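Local structure of 5,10-methylenetetrahydrofolate dehydrogenase (Bombyx mori, 5ZF1) at residues 23-28 with 288-293; 55-60 with 284-289; 129-134 with 174-179; 193-198 with 207-212. The protein probably oxidises 5,10-methylenetetrahydrofolate with NADP+ as electron acceptor, a step of one-carbon folate metabolism. All coordinates share one frame; numbering follows the deposited sequence. Where two conformers were deposited one is given.

Contact 1. Residues 23-28 with 288-293; sequences AQWVSL and NTFQAA
The aromatic part of this contact is an offset edge-to-face pair between W25 and F290. The five-membered ring of W25 and the F290 ring have centroids 5.5 Å apart, with planes turned 70° to each other. F290 brings up its CE1 corner, which stands 3.4 Å above the indole plane, nearer the rim than the middle, and 3.8 Å from W25 CE3. In return W25 CB lies at the edge of the phenyl ring, in its plane. With CG of W25 anti to the backbone N (chi1 173°), the indole is carried off its own helix toward the other one.

The remaining contacts are van der Waals and involve A293, one turn beyond F290. Its CB is 3.7 Å from W25 CH2, while its carbonyl O is 3.6 Å from W25 CZ2. P33 lies against both W25 and A293, and F290 also packs on L18, K21 and I22 of helix 7-26. Cutting W25 back to an alanine here would probably leave the CE1 edge of F290 and the A293 methyl without their partner and open a gap between the helices.

The arrangement is aromatic helix-helix packing: it joins helix 7-26 to the C-terminal helix 277-298, which, as in relatives of this folate dehydrogenase family, returns to the N-terminal catalytic part of the chain.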
loop_
_atom_site.group_PDB
_atom_site.type_symbol
_atom_site.label_atom_id
_atom_site.label_comp_id
_atom_site.label_asym_id
_atom_site.label_seq_id
_atom_site.Cartn_x
_atom_site.Cartn_y
_atom_site.Cartn_z
ATOM N N ALA B 23 16.326 25.137 -14.048
ATOM C CA ALA B 23 16.880 26.032 -15.063
ATOM C C ALA B 23 17.548 25.249 -16.186
ATOM O O ALA B 23 17.362 25.563 -17.366
ATOM C CB ALA B 23 17.862 27.013 -14.424
ATOM N N GLN B 24 18.309 24.206 -15.839
ATOM C CA GLN B 24 18.946 23.368 -16.852
ATOM C C GLN B 24 17.916 22.722 -17.777
ATOM O O GLN B 24 18.092 22.696 -19.001
ATOM C CB GLN B 24 19.806 22.304 -16.170
ATOM C CG GLN B 24 20.693 21.515 -17.113
ATOM C CD GLN B 24 21.296 22.374 -18.209
ATOM O OE1 GLN B 24 21.936 23.391 -17.937
ATOM N NE2 GLN B 24 21.081 21.975 -19.458
ATOM N N TRP B 25 16.831 22.185 -17.206
ATOM C CA TRP B 25 15.799 21.533 -18.007
ATOM C C TRP B 25 15.028 22.546 -18.851
ATOM O O TRP B 25 14.656 22.261 -19.999
ATOM C CB TRP B 25 14.852 20.752 -17.081
ATOM C CG TRP B 25 13.638 20.159 -17.726
ATOM C CD1 TRP B 25 13.565 18.983 -18.411
ATOM C CD2 TRP B 25 12.303 20.682 -17.689
ATOM N NE1 TRP B 25 12.282 18.760 -18.836
ATOM C CE2 TRP B 25 11.484 19.783 -18.398
ATOM C CE3 TRP B 25 11.723 21.827 -17.126
ATOM C CZ2 TRP B 25 10.111 19.986 -18.560
ATOM C CZ3 TRP B 25 10.359 22.030 -17.292
ATOM C CH2 TRP B 25 9.573 21.118 -18.015
ATOM N N VAL B 26 14.776 23.736 -18.302
ATOM C CA VAL B 26 14.126 24.778 -19.096
ATOM C C VAL B 26 15.005 25.149 -20.288
ATOM O O VAL B 26 14.509 25.378 -21.400
ATOM C CB VAL B 26 13.801 26.001 -18.216
ATOM C CG1 VAL B 26 13.448 27.208 -19.068
ATOM C CG2 VAL B 26 12.642 25.687 -17.275
ATOM N N SER B 27 16.325 25.159 -20.083
ATOM C CA SER B 27 17.278 25.547 -21.124
ATOM C C SER B 27 17.353 24.545 -22.270
ATOM O O SER B 27 17.919 24.869 -23.318
ATOM C CB SER B 27 18.671 25.731 -20.519
ATOM O OG SER B 27 18.690 26.837 -19.635
ATOM N N LEU B 28 16.823 23.336 -22.096
ATOM C CA LEU B 28 16.732 22.375 -23.187
ATOM C C LEU B 28 15.556 22.653 -24.113
ATOM O O LEU B 28 15.349 21.897 -25.070
ATOM C CB LEU B 28 16.616 20.945 -22.635
ATOM C CG LEU B 28 17.641 20.467 -21.605
ATOM C CD1 LEU B 28 17.319 19.033 -21.161
ATOM C CD2 LEU B 28 19.061 20.561 -22.157
ATOM N N ASN B 288 7.941 17.405 -6.801
ATOM C CA ASN B 288 6.892 16.683 -7.508
ATOM C C ASN B 288 6.373 17.468 -8.705
ATOM O O ASN B 288 6.039 16.871 -9.734
ATOM C CB ASN B 288 5.729 16.374 -6.562
ATOM C CG ASN B 288 6.037 15.253 -5.601
ATOM O OD1 ASN B 288 7.111 14.663 -5.653
ATOM N ND2 ASN B 288 5.064 14.919 -4.742
ATOM N N THR B 289 6.312 18.799 -8.600
ATOM C CA THR B 289 5.848 19.606 -9.727
ATOM C C THR B 289 6.841 19.544 -10.885
ATOM O O THR B 289 6.444 19.380 -12.046
ATOM C CB THR B 289 5.621 21.055 -9.267
ATOM O OG1 THR B 289 4.663 21.083 -8.203
ATOM C CG2 THR B 289 5.088 21.923 -10.412
ATOM N N PHE B 290 8.131 19.638 -10.566
ATOM C CA PHE B 290 9.192 19.476 -11.553
ATOM C C PHE B 290 9.174 18.074 -12.153
ATOM O O PHE B 290 9.303 17.913 -13.373
ATOM C CB PHE B 290 10.536 19.785 -10.895
ATOM C CG PHE B 290 11.719 19.706 -11.830
ATOM C CD1 PHE B 290 11.589 20.032 -13.177
ATOM C CD2 PHE B 290 12.963 19.308 -11.354
ATOM C CE1 PHE B 290 12.673 19.950 -14.019
ATOM C CE2 PHE B 290 14.047 19.233 -12.198
ATOM C CZ PHE B 290 13.905 19.558 -13.529
ATOM N N GLN B 291 9.011 17.044 -11.312
ATOM C CA GLN B 291 8.906 15.679 -11.827
ATOM C C GLN B 291 7.737 15.538 -12.794
ATOM O O GLN B 291 7.870 14.908 -13.848
ATOM C CB GLN B 291 8.755 14.696 -10.663
ATOM C CG GLN B 291 8.673 13.229 -11.055
ATOM C CD GLN B 291 8.043 12.389 -9.942
ATOM O OE1 GLN B 291 8.231 12.677 -8.766
ATOM N NE2 GLN B 291 7.328 11.337 -10.313
ATOM N N ALA B 292 6.576 16.093 -12.443
ATOM C CA ALA B 292 5.414 15.981 -13.320
ATOM C C ALA B 292 5.651 16.708 -14.639
ATOM O O ALA B 292 5.340 16.178 -15.714
ATOM C CB ALA B 292 4.168 16.520 -12.626
ATOM N N ALA B 293 6.204 17.920 -14.579
ATOM C CA ALA B 293 6.452 18.671 -15.807
ATOM C C ALA B 293 7.389 17.916 -16.736
ATOM O O ALA B 293 7.209 17.936 -17.959
ATOM C CB ALA B 293 7.021 20.057 -15.481
#

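Contact 2. Residues 55-60 with 284-289; sequences EAAKFV and MLMHNT
A57 and M286 mark the closest backbone approach, their CA atoms 6.6 Å apart, where the short segments of helices 44-60 and 277-298 cross at -57° with axes 10.1 Å from each other. M286 reaches across this crossing, and two alanines and a valine receive it. Its CG is 4.1 Å from A56 CB, and the same carbon lies 4.3 Å from V60 CG2. The sulfur does the closer work: M286 SD sits 3.7 Å from A57 CA and 3.9 Å from A57 CB, so it rests on the backbone of that turn as much as on the methyl group. The methionine gets there by a bend at chi2 (-53°), which turns SD toward A57 while CG faces A56 and V60. Nearby, T289 OG1 donates to L285 O at 3.0 Å, which satisfies this buried hydroxyl within its own helix. K15 of helix 7-26 touches A56 and V60, and I62 touches M286.

Helix 44-60 is the connection of a beta-alpha-beta crossover between neighbouring parallel strands 34-40 and 63-69. The contact therefore lays the C-terminal helix against a crossover helix of the catalytic domain's alpha/beta fold.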
loop_
_atom_site.group_PDB
_atom_site.type_symbol
_atom_site.label_atom_id
_atom_site.label_comp_id
_atom_site.label_asym_id
_atom_site.label_seq_id
_atom_site.Cartn_x
_atom_site.Cartn_y
_atom_site.Cartn_z
ATOM N N GLU B 55 5.693 30.906 -2.285
ATOM C CA GLU B 55 7.020 31.479 -2.077
ATOM C C GLU B 55 8.124 30.505 -2.472
ATOM O O GLU B 55 9.144 30.908 -3.042
ATOM C CB GLU B 55 7.191 31.921 -0.624
ATOM C CG GLU B 55 6.370 33.147 -0.249
ATOM C CD GLU B 55 6.356 33.401 1.247
ATOM O OE1 GLU B 55 7.222 32.842 1.955
ATOM O OE2 GLU B 55 5.489 34.169 1.717
ATOM N N ALA B 56 7.951 29.217 -2.182
ATOM C CA ALA B 56 8.980 28.276 -2.609
ATOM C C ALA B 56 8.977 28.098 -4.123
ATOM O O ALA B 56 10.041 27.906 -4.725
ATOM C CB ALA B 56 8.803 26.928 -1.906
ATOM N N ALA B 57 7.802 28.158 -4.755
ATOM C CA ALA B 57 7.754 28.085 -6.211
ATOM C C ALA B 57 8.544 29.230 -6.831
ATOM O O ALA B 57 9.371 29.021 -7.724
ATOM C CB ALA B 57 6.306 28.105 -6.696
ATOM N N LYS B 58 8.299 30.454 -6.360
ATOM C CA LYS B 58 9.059 31.600 -6.852
ATOM C C LYS B 58 10.554 31.376 -6.694
ATOM O O LYS B 58 11.335 31.647 -7.614
ATOM C CB LYS B 58 8.629 32.866 -6.109
ATOM C CG LYS B 58 7.577 33.687 -6.829
ATOM C CD LYS B 58 7.567 35.128 -6.336
ATOM C CE LYS B 58 8.846 35.856 -6.702
ATOM N NZ LYS B 58 8.598 37.299 -6.993
ATOM N N PHE B 59 10.966 30.836 -5.543
ATOM C CA PHE B 59 12.385 30.649 -5.281
ATOM C C PHE B 59 13.028 29.716 -6.299
ATOM O O PHE B 59 14.122 29.996 -6.793
ATOM C CB PHE B 59 12.599 30.121 -3.860
ATOM C CG PHE B 59 14.045 29.987 -3.474
ATOM C CD1 PHE B 59 14.756 28.833 -3.766
ATOM C CD2 PHE B 59 14.696 31.019 -2.812
ATOM C CE1 PHE B 59 16.078 28.701 -3.414
ATOM C CE2 PHE B 59 16.025 30.896 -2.454
ATOM C CZ PHE B 59 16.719 29.737 -2.757
ATOM N N VAL B 60 12.370 28.598 -6.627
ATOM C CA VAL B 60 12.987 27.592 -7.488
ATOM C C VAL B 60 12.707 27.796 -8.970
ATOM O O VAL B 60 13.305 27.098 -9.800
ATOM C CB VAL B 60 12.549 26.163 -7.091
ATOM C CG1 VAL B 60 12.987 25.869 -5.670
ATOM C CG2 VAL B 60 11.036 25.998 -7.254
ATOM N N MET B 284 9.422 19.226 -1.211
ATOM C CA MET B 284 9.073 18.023 -1.958
ATOM C C MET B 284 7.892 18.241 -2.891
ATOM O O MET B 284 7.825 17.597 -3.944
ATOM C CB MET B 284 8.794 16.872 -0.992
ATOM C CG MET B 284 10.024 16.382 -0.277
ATOM S SD MET B 284 11.279 15.784 -1.404
ATOM C CE MET B 284 12.429 17.105 -1.199
ATOM N N LEU B 285 6.937 19.118 -2.530
ATOM C CA LEU B 285 5.895 19.491 -3.484
ATOM C C LEU B 285 6.504 20.118 -4.732
ATOM O O LEU B 285 6.016 19.903 -5.847
ATOM C CB LEU B 285 4.902 20.475 -2.861
ATOM C CG LEU B 285 3.896 19.955 -1.833
ATOM C CD1 LEU B 285 3.136 21.114 -1.205
ATOM C CD2 LEU B 285 2.948 18.947 -2.485
ATOM N N MET B 286 7.557 20.915 -4.555
ATOM C CA MET B 286 8.231 21.515 -5.706
ATOM C C MET B 286 8.942 20.454 -6.532
ATOM O O MET B 286 8.896 20.481 -7.774
ATOM C CB MET B 286 9.212 22.589 -5.224
ATOM C CG MET B 286 8.528 23.750 -4.519
ATOM S SD MET B 286 7.190 24.496 -5.473
ATOM C CE MET B 286 5.814 24.336 -4.334
ATOM N N HIS B 287 9.604 19.507 -5.858
ATOM C CA HIS B 287 10.171 18.358 -6.549
ATOM C C HIS B 287 9.117 17.646 -7.389
ATOM O O HIS B 287 9.364 17.275 -8.546
ATOM C CB HIS B 287 10.791 17.395 -5.532
ATOM C CG HIS B 287 11.139 16.059 -6.107
ATOM N ND1 HIS B 287 10.262 14.995 -6.106
ATOM C CD2 HIS B 287 12.249 15.631 -6.754
ATOM C CE1 HIS B 287 10.835 13.957 -6.689
ATOM N NE2 HIS B 287 12.038 14.317 -7.094
ATOM N N ASN B 288 7.941 17.405 -6.801
ATOM C CA ASN B 288 6.892 16.683 -7.508
ATOM C C ASN B 288 6.373 17.468 -8.705
ATOM O O ASN B 288 6.039 16.871 -9.734
ATOM C CB ASN B 288 5.729 16.374 -6.562
ATOM C CG ASN B 288 6.037 15.253 -5.601
ATOM O OD1 ASN B 288 7.111 14.663 -5.653
ATOM N ND2 ASN B 288 5.064 14.919 -4.742
ATOM N N THR B 289 6.312 18.799 -8.600
ATOM C CA THR B 289 5.848 19.606 -9.727
ATOM C C THR B 289 6.841 19.544 -10.885
ATOM O O THR B 289 6.444 19.380 -12.046
ATOM C CB THR B 289 5.621 21.055 -9.267
ATOM O OG1 THR B 289 4.663 21.083 -8.203
ATOM C CG2 THR B 289 5.088 21.923 -10.412
#

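Contact 3. Residues 129-134 with 174-179; sequences RLCVDL and IAMMLH
M176 meets L130 and C131, and M177 meets L130, where the ends of helices 124-131 and 171-178 come together; the CA atoms of C131 and M176 are 6.4 Å apart. M176 carries most of the contact. Its CG is 4.1 Å from L130 CG, the two side chains sliding past each other in opposite directions, and it also lies 3.7 Å from L130 O. Further out, M176 SD is 3.6 Å from C131 O and the CE methyl is 3.5 Å from C131 SG. A fold back at chi2 (66°) and again at chi3 (58°) keeps this chain close against C131. M177 follows, its side chain crossing that of L130 at about a right angle, with CE 3.6 Å from L130 CD1. Both methionines were modelled in two conformers, so these side-chain contacts describe one of them and are doubtful for the other. H179, the first residue to leave helical geometry, has its carbonyl O bonded by R166 of the second subunit.

Opposite, helix 124-131 ends in a Schellman motif: D133, at positive phi (65°), gives its N to L130 O at 3.0 Å, and L134 N bonds R129 O. D133 OD2 in turn accepts from D181 N, just past H179. C131 packs on C131 of the second subunit, and M176 on its own counterpart there. Such like-on-like pairs are characteristic of a two-fold subunit interface, here with these two helices of the NAD(P)-binding domain contributing part of it.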
loop_
_atom_site.group_PDB
_atom_site.type_symbol
_atom_site.label_atom_id
_atom_site.label_comp_id
_atom_site.label_asym_id
_atom_site.label_seq_id
_atom_site.Cartn_x
_atom_site.Cartn_y
_atom_site.Cartn_z
ATOM N N ARG B 129 0.512 2.790 -7.466
ATOM C CA ARG B 129 1.865 2.592 -7.968
ATOM C C ARG B 129 2.889 2.649 -6.838
ATOM O O ARG B 129 3.865 1.886 -6.833
ATOM C CB ARG B 129 2.170 3.621 -9.062
ATOM C CG ARG B 129 1.351 3.407 -10.350
ATOM C CD ARG B 129 1.728 4.390 -11.454
ATOM N NE ARG B 129 3.128 4.253 -11.850
ATOM C CZ ARG B 129 3.580 3.376 -12.742
ATOM N NH1 ARG B 129 2.744 2.545 -13.357
ATOM N NH2 ARG B 129 4.874 3.335 -13.023
ATOM N N LEU B 130 2.683 3.538 -5.858
ATOM C CA LEU B 130 3.568 3.558 -4.701
ATOM C C LEU B 130 3.579 2.202 -4.012
ATOM O O LEU B 130 4.640 1.689 -3.637
ATOM C CB LEU B 130 3.130 4.632 -3.706
ATOM C CG LEU B 130 3.935 4.701 -2.405
ATOM C CD1 LEU B 130 5.344 5.129 -2.725
ATOM C CD2 LEU B 130 3.313 5.637 -1.393
ATOM N N CYS B 131 2.398 1.607 -3.847
ATOM C CA CYS B 131 2.286 0.439 -2.992
ATOM C C CYS B 131 2.767 -0.835 -3.673
ATOM O O CYS B 131 3.133 -1.788 -2.982
ATOM C CB CYS B 131 0.839 0.309 -2.500
ATOM S SG CYS B 131 0.453 1.589 -1.263
ATOM N N VAL B 132 2.832 -0.858 -4.996
ATOM C CA VAL B 132 3.459 -1.978 -5.692
ATOM C C VAL B 132 4.917 -1.654 -5.985
ATOM O O VAL B 132 5.577 -2.384 -6.731
ATOM C CB VAL B 132 2.700 -2.354 -6.980
ATOM C CG1 VAL B 132 1.212 -2.613 -6.653
ATOM C CG2 VAL B 132 2.824 -1.296 -8.037
ATOM N N ASP B 133 5.419 -0.559 -5.403
ATOM C CA ASP B 133 6.850 -0.224 -5.418
ATOM C C ASP B 133 7.341 0.057 -6.845
ATOM O O ASP B 133 8.399 -0.411 -7.261
ATOM C CB ASP B 133 7.669 -1.335 -4.735
ATOM C CG ASP B 133 9.024 -0.862 -4.215
ATOM O OD1 ASP B 133 9.282 0.365 -4.186
ATOM O OD2 ASP B 133 9.831 -1.746 -3.825
ATOM N N LEU B 134 6.566 0.871 -7.583
ATOM C CA LEU B 134 6.688 1.343 -8.963
ATOM C C LEU B 134 6.854 2.873 -9.001
ATOM O O LEU B 134 6.395 3.558 -8.089
ATOM C CB LEU B 134 5.431 0.940 -9.742
ATOM C CG LEU B 134 5.335 0.665 -11.242
ATOM C CD1 LEU B 134 6.335 -0.360 -11.695
ATOM C CD2 LEU B 134 3.949 0.162 -11.553
ATOM N N ILE B 174 4.717 6.596 4.317
ATOM C CA ILE B 174 6.038 6.526 4.949
ATOM C C ILE B 174 6.449 5.073 5.150
ATOM O O ILE B 174 7.559 4.662 4.786
ATOM C CB ILE B 174 6.042 7.296 6.279
ATOM C CG1 ILE B 174 5.981 8.802 6.013
ATOM C CG2 ILE B 174 7.293 6.905 7.101
ATOM C CD1 ILE B 174 5.900 9.658 7.260
ATOM N N ALA B 175 5.563 4.271 5.759
ATOM C CA ALA B 175 5.896 2.863 5.975
ATOM C C ALA B 175 6.164 2.147 4.664
ATOM O O ALA B 175 7.087 1.324 4.577
ATOM C CB ALA B 175 4.767 2.160 6.738
ATOM N N MET B 176 5.369 2.451 3.622
ATOM C CA MET B 176 5.528 1.763 2.342
ATOM C C MET B 176 6.907 2.018 1.754
ATOM O O MET B 176 7.554 1.093 1.250
ATOM C CB MET B 176 4.432 2.206 1.369
ATOM C CG MET B 176 4.355 1.405 0.068
ATOM S SD MET B 176 3.878 -0.342 0.243
ATOM C CE MET B 176 2.280 -0.261 1.039
ATOM N N MET B 177 7.366 3.258 1.806
ATOM C CA MET B 177 8.676 3.624 1.260
ATOM C C MET B 177 9.801 3.041 2.090
ATOM O O MET B 177 10.837 2.633 1.558
ATOM C CB MET B 177 8.849 5.138 1.229
ATOM C CG MET B 177 7.659 5.904 0.779
ATOM S SD MET B 177 8.162 7.088 -0.424
ATOM C CE MET B 177 8.648 5.894 -1.636
ATOM N N LEU B 178 9.628 3.050 3.405
ATOM C CA LEU B 178 10.681 2.576 4.285
ATOM C C LEU B 178 11.005 1.112 4.034
ATOM O O LEU B 178 12.147 0.678 4.260
ATOM C CB LEU B 178 10.260 2.796 5.737
ATOM C CG LEU B 178 10.808 3.996 6.492
ATOM C CD1 LEU B 178 10.453 5.304 5.828
ATOM C CD2 LEU B 178 10.268 3.935 7.904
ATOM N N HIS B 179 10.023 0.324 3.598
ATOM C CA HIS B 179 10.272 -1.075 3.273
ATOM C C HIS B 179 10.302 -1.305 1.760
ATOM O O HIS B 179 10.144 -2.433 1.301
ATOM C CB HIS B 179 9.285 -2.005 3.998
ATOM C CG HIS B 179 7.856 -1.945 3.532
ATOM N ND1 HIS B 179 7.426 -2.515 2.356
ATOM C CD2 HIS B 179 6.739 -1.473 4.144
ATOM C CE1 HIS B 179 6.121 -2.340 2.227
ATOM N NE2 HIS B 179 5.680 -1.711 3.303
#

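Contact 4. Residues 193-198 with 207-212; sequences TVTICH and EAYCRN
The packing of T195 and C197 on Y209 belongs to a beta-alpha-beta crossover of the Rossmann-type domain, in which helix 203-211 links strand 193-197 to strand 215-218 over strand 160-164. Strand 193-197 is the outermost of its sheet within this chain and pairs antiparallel with a strand of the second subunit. T195 and C197, two positions apart, both direct their side chains at the helix. T195 makes a CH-pi contact: CG2 stands 3.7 Å above the plane of the Y209 ring, over its centre and only 12° off the normal. With OG1 beside the backbone N (chi1 -58°), CG2 lies anti to that N and over the ring, while OG1 bonds OG1 of T195 of the second subunit. C197 SG comes obliquely, 43° off the normal and 4.8 Å from the ring centroid, a sulfur-aromatic contact whose nearest carbon is Y209 CD2 at 4.0 Å. The ring also touches V162 of the same sheet and N160 of the second subunit. A serine in place of Y209 would probably leave the T195 methyl and the C197 sulfur without their aromatic cover.

The chemistry across the contact is CH-pi, sulfur-aromatic and apolar, which suggests that fit over the ring, more than polar pairing, governs this part of the strand-helix packing.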
loop_
_atom_site.group_PDB
_atom_site.type_symbol
_atom_site.label_atom_id
_atom_site.label_comp_id
_atom_site.label_asym_id
_atom_site.label_seq_id
_atom_site.Cartn_x
_atom_site.Cartn_y
_atom_site.Cartn_z
ATOM N N THR B 193 13.124 -3.015 7.952
ATOM C CA THR B 193 12.111 -3.882 8.555
ATOM C C THR B 193 11.166 -2.969 9.335
ATOM O O THR B 193 11.567 -2.389 10.336
ATOM C CB THR B 193 12.770 -4.895 9.491
ATOM O OG1 THR B 193 13.743 -5.660 8.767
ATOM C CG2 THR B 193 11.715 -5.851 10.090
ATOM N N VAL B 194 9.908 -2.856 8.906
ATOM C CA VAL B 194 9.035 -1.772 9.371
ATOM C C VAL B 194 7.940 -2.362 10.235
ATOM O O VAL B 194 7.303 -3.336 9.834
ATOM C CB VAL B 194 8.409 -1.014 8.189
ATOM C CG1 VAL B 194 7.433 0.040 8.678
ATOM C CG2 VAL B 194 9.483 -0.338 7.348
ATOM N N THR B 195 7.722 -1.777 11.411
ATOM C CA THR B 195 6.542 -2.088 12.219
ATOM C C THR B 195 5.614 -0.894 12.138
ATOM O O THR B 195 6.051 0.238 12.347
ATOM C CB THR B 195 6.917 -2.339 13.680
ATOM O OG1 THR B 195 7.868 -3.406 13.756
ATOM C CG2 THR B 195 5.642 -2.671 14.512
ATOM N N ILE B 196 4.342 -1.143 11.824
ATOM C CA ILE B 196 3.318 -0.111 11.786
ATOM C C ILE B 196 2.577 -0.194 13.111
ATOM O O ILE B 196 1.909 -1.194 13.381
ATOM C CB ILE B 196 2.347 -0.328 10.621
ATOM C CG1 ILE B 196 3.104 -0.254 9.280
ATOM C CG2 ILE B 196 1.259 0.719 10.651
ATOM C CD1 ILE B 196 2.365 -0.958 8.161
ATOM N N CYS B 197 2.741 0.830 13.937
ATOM C CA CYS B 197 1.972 0.988 15.162
ATOM C C CYS B 197 0.920 2.058 14.930
ATOM O O CYS B 197 1.050 2.901 14.041
ATOM C CB CYS B 197 2.876 1.381 16.334
ATOM S SG CYS B 197 4.082 0.117 16.810
ATOM N N HIS B 198 -0.138 2.018 15.737
ATOM C CA HIS B 198 -1.262 2.914 15.475
ATOM C C HIS B 198 -2.085 3.073 16.747
ATOM O O HIS B 198 -1.678 2.651 17.833
ATOM C CB HIS B 198 -2.136 2.404 14.323
ATOM C CG HIS B 198 -2.561 0.974 14.464
ATOM N ND1 HIS B 198 -3.466 0.545 15.421
ATOM C CD2 HIS B 198 -2.207 -0.129 13.759
ATOM C CE1 HIS B 198 -3.644 -0.761 15.295
ATOM N NE2 HIS B 198 -2.880 -1.194 14.304
ATOM N N GLU B 207 5.927 0.490 23.450
ATOM C CA GLU B 207 7.195 0.803 24.096
ATOM C C GLU B 207 8.248 -0.254 23.788
ATOM O O GLU B 207 9.413 0.079 23.535
ATOM C CB GLU B 207 6.983 0.954 25.602
ATOM C CG GLU B 207 6.136 2.170 25.951
ATOM C CD GLU B 207 5.935 2.325 27.444
ATOM O OE1 GLU B 207 6.421 1.459 28.203
ATOM O OE2 GLU B 207 5.270 3.300 27.852
ATOM N N ALA B 208 7.857 -1.530 23.779
ATOM C CA ALA B 208 8.797 -2.597 23.429
ATOM C C ALA B 208 9.279 -2.464 21.981
ATOM O O ALA B 208 10.470 -2.634 21.691
ATOM C CB ALA B 208 8.145 -3.964 23.654
ATOM N N TYR B 209 8.368 -2.180 21.048
ATOM C CA TYR B 209 8.822 -1.992 19.667
ATOM C C TYR B 209 9.790 -0.819 19.557
ATOM O O TYR B 209 10.780 -0.888 18.811
ATOM C CB TYR B 209 7.633 -1.767 18.747
ATOM C CG TYR B 209 6.828 -2.998 18.365
ATOM C CD1 TYR B 209 7.375 -4.017 17.606
ATOM C CD2 TYR B 209 5.479 -3.100 18.739
ATOM C CE1 TYR B 209 6.614 -5.110 17.225
ATOM C CE2 TYR B 209 4.714 -4.179 18.369
ATOM C CZ TYR B 209 5.283 -5.182 17.623
ATOM O OH TYR B 209 4.520 -6.242 17.248
ATOM N N CYS B 210 9.502 0.278 20.269
ATOM C CA CYS B 210 10.342 1.464 20.169
ATOM C C CYS B 210 11.716 1.201 20.752
ATOM O O CYS B 210 12.723 1.654 20.189
ATOM C CB CYS B 210 9.682 2.645 20.866
ATOM S SG CYS B 210 8.302 3.366 19.964
ATOM N N ARG B 211 11.784 0.435 21.849
ATOM C CA ARG B 211 13.074 0.172 22.482
ATOM C C ARG B 211 13.985 -0.632 21.590
ATOM O O ARG B 211 15.208 -0.583 21.764
ATOM C CB ARG B 211 12.892 -0.587 23.797
ATOM C CG ARG B 211 12.341 0.230 24.911
ATOM C CD ARG B 211 12.492 -0.525 26.253
ATOM N NE ARG B 211 11.911 -1.871 26.228
ATOM C CZ ARG B 211 10.662 -2.154 26.596
ATOM N NH1 ARG B 211 9.856 -1.183 27.010
ATOM N NH2 ARG B 211 10.218 -3.404 26.549
ATOM N N ASN B 212 13.423 -1.398 20.658
ATOM C CA ASN B 212 14.232 -2.201 19.760
ATOM C C ASN B 212 14.417 -1.549 18.396
ATOM O O ASN B 212 14.982 -2.179 17.496
ATOM C CB ASN B 212 13.611 -3.587 19.608
ATOM C CG ASN B 212 13.615 -4.361 20.913
ATOM O OD1 ASN B 212 12.562 -4.637 21.492
ATOM N ND2 ASN B 212 14.808 -4.667 21.410
#

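In the fold
Contacts 1 and 2 share helix 277-298, their centres about 11 Å apart, and bring it against helices 7-26 and 44-60. Each pairs a segment of the catalytic domain with the C-terminal helix that follows the NAD(P)-binding strands, so the end of the chain is tied back to its beginning. Contacts 3 and 4 are nested inside both loops and follow in series within the NAD(P)-binding domain. Their centres lie about 18 Å apart, and they touch where A175, L178 and H179 pack on V194 and I196. Contact 4 is about 39 Å from contact 1, centre to centre, across the chain's centre. Contacts 3 and 4 both reach the second subunit, while 1 and 2 serve the single chain.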